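Local coordinates for protein type I modular polyketide synthase (Streptomyces albus subsp. albus, PDB 6IYR) that probably selects a malonyl-type extender unit and transfers it from coenzyme A toward an acyl carrier protein during salinomycin polyketide assembly, at residues A34-A39 against V144-S149; A140-E145 against P193-V198; P151-R156 against V200-V205. All blocks are in the same frame, centred on the assembly; numbering follows the deposited sequence.

Interaction 1. Residues A34-A39 against V144-S149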
# COMPACT_ATOMS: atom_id res chain seq x y z
N ALA A 34 21.27 1.10 4.75
CA ALA A 34 20.66 -0.03 4.06
C ALA A 34 19.15 0.17 3.95
O ALA A 34 18.49 0.66 4.88
CB ALA A 34 20.97 -1.32 4.81
N ALA A 35 18.59 -0.30 2.86
CA ALA A 35 17.14 -0.40 2.78
C ALA A 35 16.60 -1.42 3.79
O ALA A 35 15.66 -1.13 4.55
CB ALA A 35 16.73 -0.79 1.37
N LEU A 36 17.14 -2.64 3.74
CA LEU A 36 16.88 -3.60 4.79
C LEU A 36 18.17 -4.21 5.26
O LEU A 36 19.08 -4.49 4.47
CB LEU A 36 16.00 -4.74 4.30
CG LEU A 36 14.56 -4.41 3.94
CD1 LEU A 36 13.95 -5.55 3.15
CD2 LEU A 36 13.78 -4.13 5.21
N THR A 37 18.12 -4.68 6.48
CA THR A 37 19.23 -5.37 7.04
C THR A 37 18.68 -6.57 7.79
O THR A 37 17.85 -6.43 8.68
CB THR A 37 20.01 -4.42 7.96
OG1 THR A 37 21.38 -4.80 7.96
CG2 THR A 37 19.45 -4.44 9.36
N SER A 38 19.01 -7.76 7.30
CA SER A 38 18.36 -8.98 7.76
C SER A 38 19.29 -10.19 7.74
O SER A 38 20.25 -10.23 6.96
CB SER A 38 17.16 -9.31 6.90
OG SER A 38 16.52 -10.45 7.42
N ALA A 39 18.95 -11.18 8.57
CA ALA A 39 19.59 -12.51 8.59
C ALA A 39 19.06 -13.40 7.50
O ALA A 39 19.70 -14.38 7.13
CB ALA A 39 19.34 -13.17 9.93
N VAL A 144 6.66 -2.29 13.46
CA VAL A 144 7.58 -1.92 14.54
C VAL A 144 8.83 -2.83 14.46
O VAL A 144 9.92 -2.37 14.72
CB VAL A 144 6.88 -1.98 15.92
CG1 VAL A 144 5.74 -2.96 15.88
CG2 VAL A 144 7.85 -2.37 17.02
N GLU A 145 8.67 -4.05 13.95
CA GLU A 145 9.83 -4.94 13.73
C GLU A 145 10.79 -4.32 12.73
O GLU A 145 12.00 -4.46 12.86
CB GLU A 145 9.38 -6.31 13.22
CG GLU A 145 8.44 -7.11 14.13
CD GLU A 145 7.75 -8.29 13.41
OE1 GLU A 145 6.49 -8.18 13.08
OE2 GLU A 145 8.46 -9.34 13.21
N LEU A 146 10.27 -3.53 11.79
CA LEU A 146 11.12 -2.94 10.78
C LEU A 146 12.05 -1.90 11.35
O LEU A 146 13.06 -1.57 10.77
CB LEU A 146 10.28 -2.30 9.70
CG LEU A 146 10.16 -2.91 8.33
CD1 LEU A 146 9.53 -1.85 7.44
CD2 LEU A 146 11.46 -3.44 7.74
N LEU A 147 11.59 -1.24 12.40
CA LEU A 147 12.42 -0.26 13.04
C LEU A 147 13.82 -0.81 13.21
O LEU A 147 14.78 -0.07 13.10
CB LEU A 147 11.83 0.11 14.39
CG LEU A 147 11.06 1.43 14.39
CD1 LEU A 147 10.70 1.85 12.99
CD2 LEU A 147 9.83 1.36 15.27
N ASP A 148 13.94 -2.11 13.45
CA ASP A 148 15.26 -2.68 13.77
C ASP A 148 15.99 -3.21 12.57
O ASP A 148 17.21 -3.23 12.54
CB ASP A 148 15.16 -3.73 14.85
CG ASP A 148 15.39 -3.15 16.22
OD1 ASP A 148 14.72 -2.15 16.56
OD2 ASP A 148 16.33 -3.60 16.91
N SER A 149 15.26 -3.49 11.51
CA SER A 149 15.86 -4.14 10.36
C SER A 149 16.00 -3.20 9.18
O SER A 149 16.24 -3.66 8.06
CB SER A 149 15.02 -5.36 9.94
OG SER A 149 14.02 -5.68 10.88

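Interaction 2. Residues A140-E145 against P193-V198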
# COMPACT_ATOMS: atom_id res chain seq x y z
N ALA A 140 -1.88 -3.71 15.71
CA ALA A 140 -1.02 -3.43 16.83
C ALA A 140 0.31 -4.05 16.54
O ALA A 140 0.41 -5.26 16.39
CB ALA A 140 -1.60 -4.02 18.10
N GLY A 141 1.35 -3.24 16.55
CA GLY A 141 2.70 -3.67 16.22
C GLY A 141 3.05 -3.50 14.75
O GLY A 141 4.15 -3.85 14.33
N MET A 142 2.17 -2.90 13.96
CA MET A 142 2.46 -2.71 12.53
C MET A 142 3.80 -1.99 12.30
O MET A 142 4.11 -0.96 12.94
CB MET A 142 1.31 -2.01 11.82
CG MET A 142 0.96 -0.63 12.42
SD MET A 142 -0.35 0.10 11.44
CE MET A 142 -0.46 1.65 12.28
N ALA A 143 4.68 -2.71 11.60
CA ALA A 143 5.98 -2.19 11.13
C ALA A 143 6.99 -1.96 12.23
O ALA A 143 8.07 -1.46 11.97
CB ALA A 143 5.80 -0.90 10.33
N VAL A 144 6.66 -2.29 13.46
CA VAL A 144 7.58 -1.92 14.54
C VAL A 144 8.83 -2.83 14.46
O VAL A 144 9.92 -2.37 14.72
CB VAL A 144 6.88 -1.98 15.92
CG1 VAL A 144 5.74 -2.96 15.88
CG2 VAL A 144 7.85 -2.37 17.02
N GLU A 145 8.67 -4.05 13.95
CA GLU A 145 9.83 -4.94 13.73
C GLU A 145 10.79 -4.32 12.73
O GLU A 145 12.00 -4.46 12.86
CB GLU A 145 9.38 -6.31 13.22
CG GLU A 145 8.44 -7.11 14.13
CD GLU A 145 7.75 -8.29 13.41
OE1 GLU A 145 6.49 -8.18 13.08
OE2 GLU A 145 8.46 -9.34 13.21
N PRO A 193 -3.22 9.50 11.37
CA PRO A 193 -1.85 9.99 11.23
C PRO A 193 -0.79 8.90 11.42
O PRO A 193 0.31 9.00 10.85
CB PRO A 193 -1.73 11.02 12.33
CG PRO A 193 -3.13 11.39 12.67
CD PRO A 193 -3.95 10.18 12.43
N ALA A 194 -1.07 7.92 12.28
CA ALA A 194 -0.17 6.77 12.48
C ALA A 194 -0.04 6.00 11.16
O ALA A 194 1.07 5.68 10.68
CB ALA A 194 -0.76 5.90 13.57
N LEU A 195 -1.16 5.79 10.50
CA LEU A 195 -1.13 5.11 9.21
C LEU A 195 -0.42 5.96 8.16
O LEU A 195 0.28 5.44 7.32
CB LEU A 195 -2.52 4.76 8.71
CG LEU A 195 -3.15 3.49 9.31
CD1 LEU A 195 -4.61 3.33 8.83
CD2 LEU A 195 -2.31 2.29 8.91
N TRP A 196 -0.70 7.25 8.14
CA TRP A 196 -0.00 8.16 7.27
C TRP A 196 1.53 7.95 7.38
O TRP A 196 2.22 7.82 6.37
CB TRP A 196 -0.37 9.61 7.65
CG TRP A 196 0.47 10.62 6.90
CD1 TRP A 196 0.35 10.97 5.61
CD2 TRP A 196 1.58 11.32 7.42
NE1 TRP A 196 1.30 11.88 5.28
CE2 TRP A 196 2.09 12.09 6.37
CE3 TRP A 196 2.25 11.30 8.63
CZ2 TRP A 196 3.22 12.89 6.52
CZ3 TRP A 196 3.33 12.14 8.79
CH2 TRP A 196 3.83 12.88 7.73
N ALA A 197 2.04 7.99 8.60
CA ALA A 197 3.47 7.92 8.86
C ALA A 197 4.06 6.59 8.45
O ALA A 197 5.13 6.55 7.83
CB ALA A 197 3.73 8.16 10.34
N VAL A 198 3.30 5.52 8.66
CA VAL A 198 3.72 4.19 8.21
C VAL A 198 3.82 4.13 6.71
O VAL A 198 4.82 3.67 6.17
CB VAL A 198 2.79 3.09 8.74
CG1 VAL A 198 3.05 1.74 8.06
CG2 VAL A 198 2.92 2.99 10.24

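Interaction 3. Residues P151-R156 against V200-V205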
# COMPACT_ATOMS: atom_id res chain seq x y z
N PRO A 151 17.34 0.85 8.63
CA PRO A 151 17.72 2.21 8.94
C PRO A 151 16.88 3.24 8.20
O PRO A 151 16.56 4.27 8.75
CB PRO A 151 19.16 2.28 8.43
CG PRO A 151 19.65 0.88 8.53
CD PRO A 151 18.47 0.07 8.12
N VAL A 152 16.52 2.95 6.95
CA VAL A 152 15.72 3.89 6.16
C VAL A 152 14.30 4.06 6.72
O VAL A 152 13.84 5.18 6.93
CB VAL A 152 15.63 3.40 4.70
CG1 VAL A 152 14.65 4.26 3.91
CG2 VAL A 152 17.00 3.42 4.08
N PHE A 153 13.66 2.95 7.07
CA PHE A 153 12.40 3.01 7.81
C PHE A 153 12.50 3.79 9.07
O PHE A 153 11.67 4.66 9.34
CB PHE A 153 11.83 1.64 8.12
CG PHE A 153 10.40 1.69 8.54
CD1 PHE A 153 9.40 2.05 7.63
CD2 PHE A 153 10.07 1.60 9.87
CE1 PHE A 153 8.07 2.14 8.03
CE2 PHE A 153 8.74 1.67 10.29
CZ PHE A 153 7.75 1.99 9.38
N ALA A 154 13.54 3.53 9.84
CA ALA A 154 13.58 4.08 11.17
C ALA A 154 13.77 5.58 11.07
O ALA A 154 13.31 6.34 11.93
CB ALA A 154 14.70 3.47 11.99
N SER A 155 14.48 6.02 10.06
CA SER A 155 14.82 7.42 10.06
C SER A 155 13.71 8.25 9.39
O SER A 155 13.40 9.35 9.82
CB SER A 155 16.19 7.64 9.43
OG SER A 155 16.06 8.34 8.22
N ARG A 156 13.06 7.68 8.38
CA ARG A 156 11.88 8.32 7.79
C ARG A 156 10.71 8.40 8.77
O ARG A 156 10.06 9.43 8.89
CB ARG A 156 11.47 7.58 6.54
CG ARG A 156 10.45 8.32 5.68
CD ARG A 156 10.88 9.75 5.43
NE ARG A 156 10.17 10.30 4.30
CZ ARG A 156 10.15 11.59 3.99
NH1 ARG A 156 9.49 12.01 2.93
NH2 ARG A 156 10.77 12.46 4.75
N VAL A 200 4.07 6.61 4.46
CA VAL A 200 5.15 7.47 3.97
C VAL A 200 6.50 6.75 4.18
O VAL A 200 7.35 6.77 3.33
CB VAL A 200 5.12 8.82 4.67
CG1 VAL A 200 6.37 9.64 4.34
CG2 VAL A 200 3.85 9.56 4.23
N SER A 201 6.62 6.03 5.27
CA SER A 201 7.90 5.46 5.62
C SER A 201 8.17 4.16 4.91
O SER A 201 9.28 3.97 4.45
CB SER A 201 8.06 5.36 7.11
OG SER A 201 8.09 6.68 7.67
N LEU A 202 7.13 3.37 4.64
CA LEU A 202 7.28 2.17 3.84
C LEU A 202 7.67 2.53 2.41
O LEU A 202 8.41 1.79 1.75
CB LEU A 202 5.98 1.37 3.83
CG LEU A 202 5.58 0.71 5.17
CD1 LEU A 202 4.30 -0.05 4.96
CD2 LEU A 202 6.65 -0.25 5.67
N ALA A 203 7.12 3.62 1.89
CA ALA A 203 7.37 3.99 0.50
C ALA A 203 8.86 4.31 0.27
O ALA A 203 9.41 4.09 -0.80
CB ALA A 203 6.51 5.17 0.09
N GLU A 204 9.45 4.96 1.27
CA GLU A 204 10.83 5.35 1.25
C GLU A 204 11.77 4.14 1.31
O GLU A 204 12.77 4.12 0.63
CB GLU A 204 11.09 6.23 2.44
CG GLU A 204 12.47 6.83 2.46
CD GLU A 204 12.62 7.94 1.44
OE1 GLU A 204 11.65 8.28 0.71
OE2 GLU A 204 13.74 8.46 1.38
N VAL A 205 11.36 3.07 1.98
CA VAL A 205 12.11 1.78 1.89
C VAL A 205 12.08 1.21 0.51
O VAL A 205 13.11 0.86 -0.01
CB VAL A 205 11.57 0.74 2.89
CG1 VAL A 205 12.34 -0.57 2.83
CG2 VAL A 205 11.65 1.34 4.26
O HOH W 1 8.71 8.97 2.28

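Interaction 1. Residues A34-A39 against V144-S149
A backbone hydrogen bond backed by a leucine pair joins Leu36 and Thr37, a short strand near the start of the modelled chain, to Leu146 and Ser149 of the helical turn 146-149, in a partly buried region about 18 Å from the centre of the chain. Thr37 N donates to Ser149 O over 2.7 Å, and the N-H...O angle of 154° makes it a fairly straight bond. The amide does not arrive within the carbonyl plane but is tilted 34° from it. The same oxygen also receives the CA-H of Leu36, with Leu36 CA 3.3 Å from Ser149 O, so two neighbouring residues of the strand converge on one acceptor. Strand 36-37 pairs in parallel with strand 453-454, where Leu36 and Ser38 share backbone bonds with Arg454; it is thus held on one side by that strand and touches the helical turn through the intervening Thr37 N. Beside the polar link, Leu36 CD2 meets Leu146 CD2 at 3.5 Å, the two branched chains crossing obliquely. Leucine suits both places, because Leu36 also packs on Leu435 and Leu438, and Leu146 on Phe434, all in helix 431-443. With its hydroxyl anti to the backbone N (chi1 -150°), Thr37 lays methyl CG2 alongside the Ser149 carbonyl, 3.7 Å from Ser149 C. Ser149 CB lies 3.3 Å from Thr37 O, and serine suits this position through its OG, which makes a weak bond back to Glu145 O inside the turn.

Interaction 2. Residues A140-E145 against P193-V198
Met142 and Ala143 pack against Leu195 and Val198 where the loop following strand 129-132 of the central parallel sheet crosses helix 188-208. In the α/β-hydrolase-like core of acyltransferases the loop after this strand borders the active site. No hydrogen bond spans the contact; everything is apolar and buried. The bond from Met142 CA to CB is aimed at the helix, and CG then sits between the backbone N and the carbonyl carbon (chi1 58°). From there CG, SD and CE follow in an extended chain toward helix 188-208, with chi2 177°. SD reaches Leu195 CD2 at 3.9 Å, and the two side chains cross at about a right angle, so that the methionine passes one leucine methyl with its thioether end. The terminal CE lies equally near that methyl, with CE to Leu195 CD2 again 3.9 Å, and it also meets Val198 CG2 at 4.2 Å. Ala194 CB, one turn before Val198, is a small, peripheral neighbour at 4.5 Å from Met142 CE. A long, unbranched methionine suits this place because it spans from the loop to the face of the helix, and Leu176 and Ala399 also lie against it. Ala143 adopts a left-handed backbone conformation (phi 71°), where an unbranched side chain is tolerated better than a beta-branched one, and it packs against Phe153 as well. Val198 splits its fork between the two loop residues: while CG2 faces the methionine methyl, CG1 lies 4.4 Å from Ala143 CB.

Interaction 3. Residues P151-R156 against V200-V205
Two nearly antiparallel helices, 151-164 and 188-208, pack here in the acyltransferase core, with Phe153 and Arg156 set against Ser201 and Val152 against Glu204. Their segment axes approach to 8.5 Å at an angle of 147°. Small Ser201 faces helix 151-164, and Phe153 CE1 lies 3.3 Å from Ser201 CB. The serine hydroxyl is bonded back to Ala197 O, one turn earlier, and so is satisfied inside the helix while it lies against the aliphatic part of Arg156. The ring of Phe153 meets Leu202 CD2 with CE1 at 3.6 Å, the two side chains lying side by side and pointing the same way, and Val205 CG2 sits at the ring edge. At the other margin Val152 CG1 touches Glu204 CG at 3.7 Å, across which the glutamate runs at about a right angle. Arginine and glutamate suit these partly exposed positions, offering methylenes to the interface and charges beyond it. Bent at chi2 (50°), Arg156 brings NE to a water 2.8 Å away that lies in the guanidinium plane. That water donates to Val200 O, also at 2.8 Å, and weakly to Glu204 OE1. The two charges do not form a salt bridge with each other; Arg156 pairs with Glu159 and Glu204 with Arg207. Phe153 and Leu202 both reach Leu146 of the helical turn 146-149, and helix 431-443 adds Phe434, which covers Leu202 and Val205.

The three contacts form a connected patch in the chain, interactions 2 and 3 buried and interaction 1 partly buried; their centres lie about 14 Å (1 and 2), 10 Å (1 and 3) and 11 Å (2 and 3) apart. Segment 34-39 comes first; residues 140-156 then run through interactions 2, 1 and 3 as loop, helical turn and start of helix 151-164. Helix 188-208 serves both interactions 2 and 3, whose segments alternate along the chain. Phe153 links the set, its ring touching Ala143 of interaction 2 and Leu147 in segment 144-149. Neighbouring contacts thus join the N-terminal strand, the loop after strand 129-132 and helices 151-164 and 188-208.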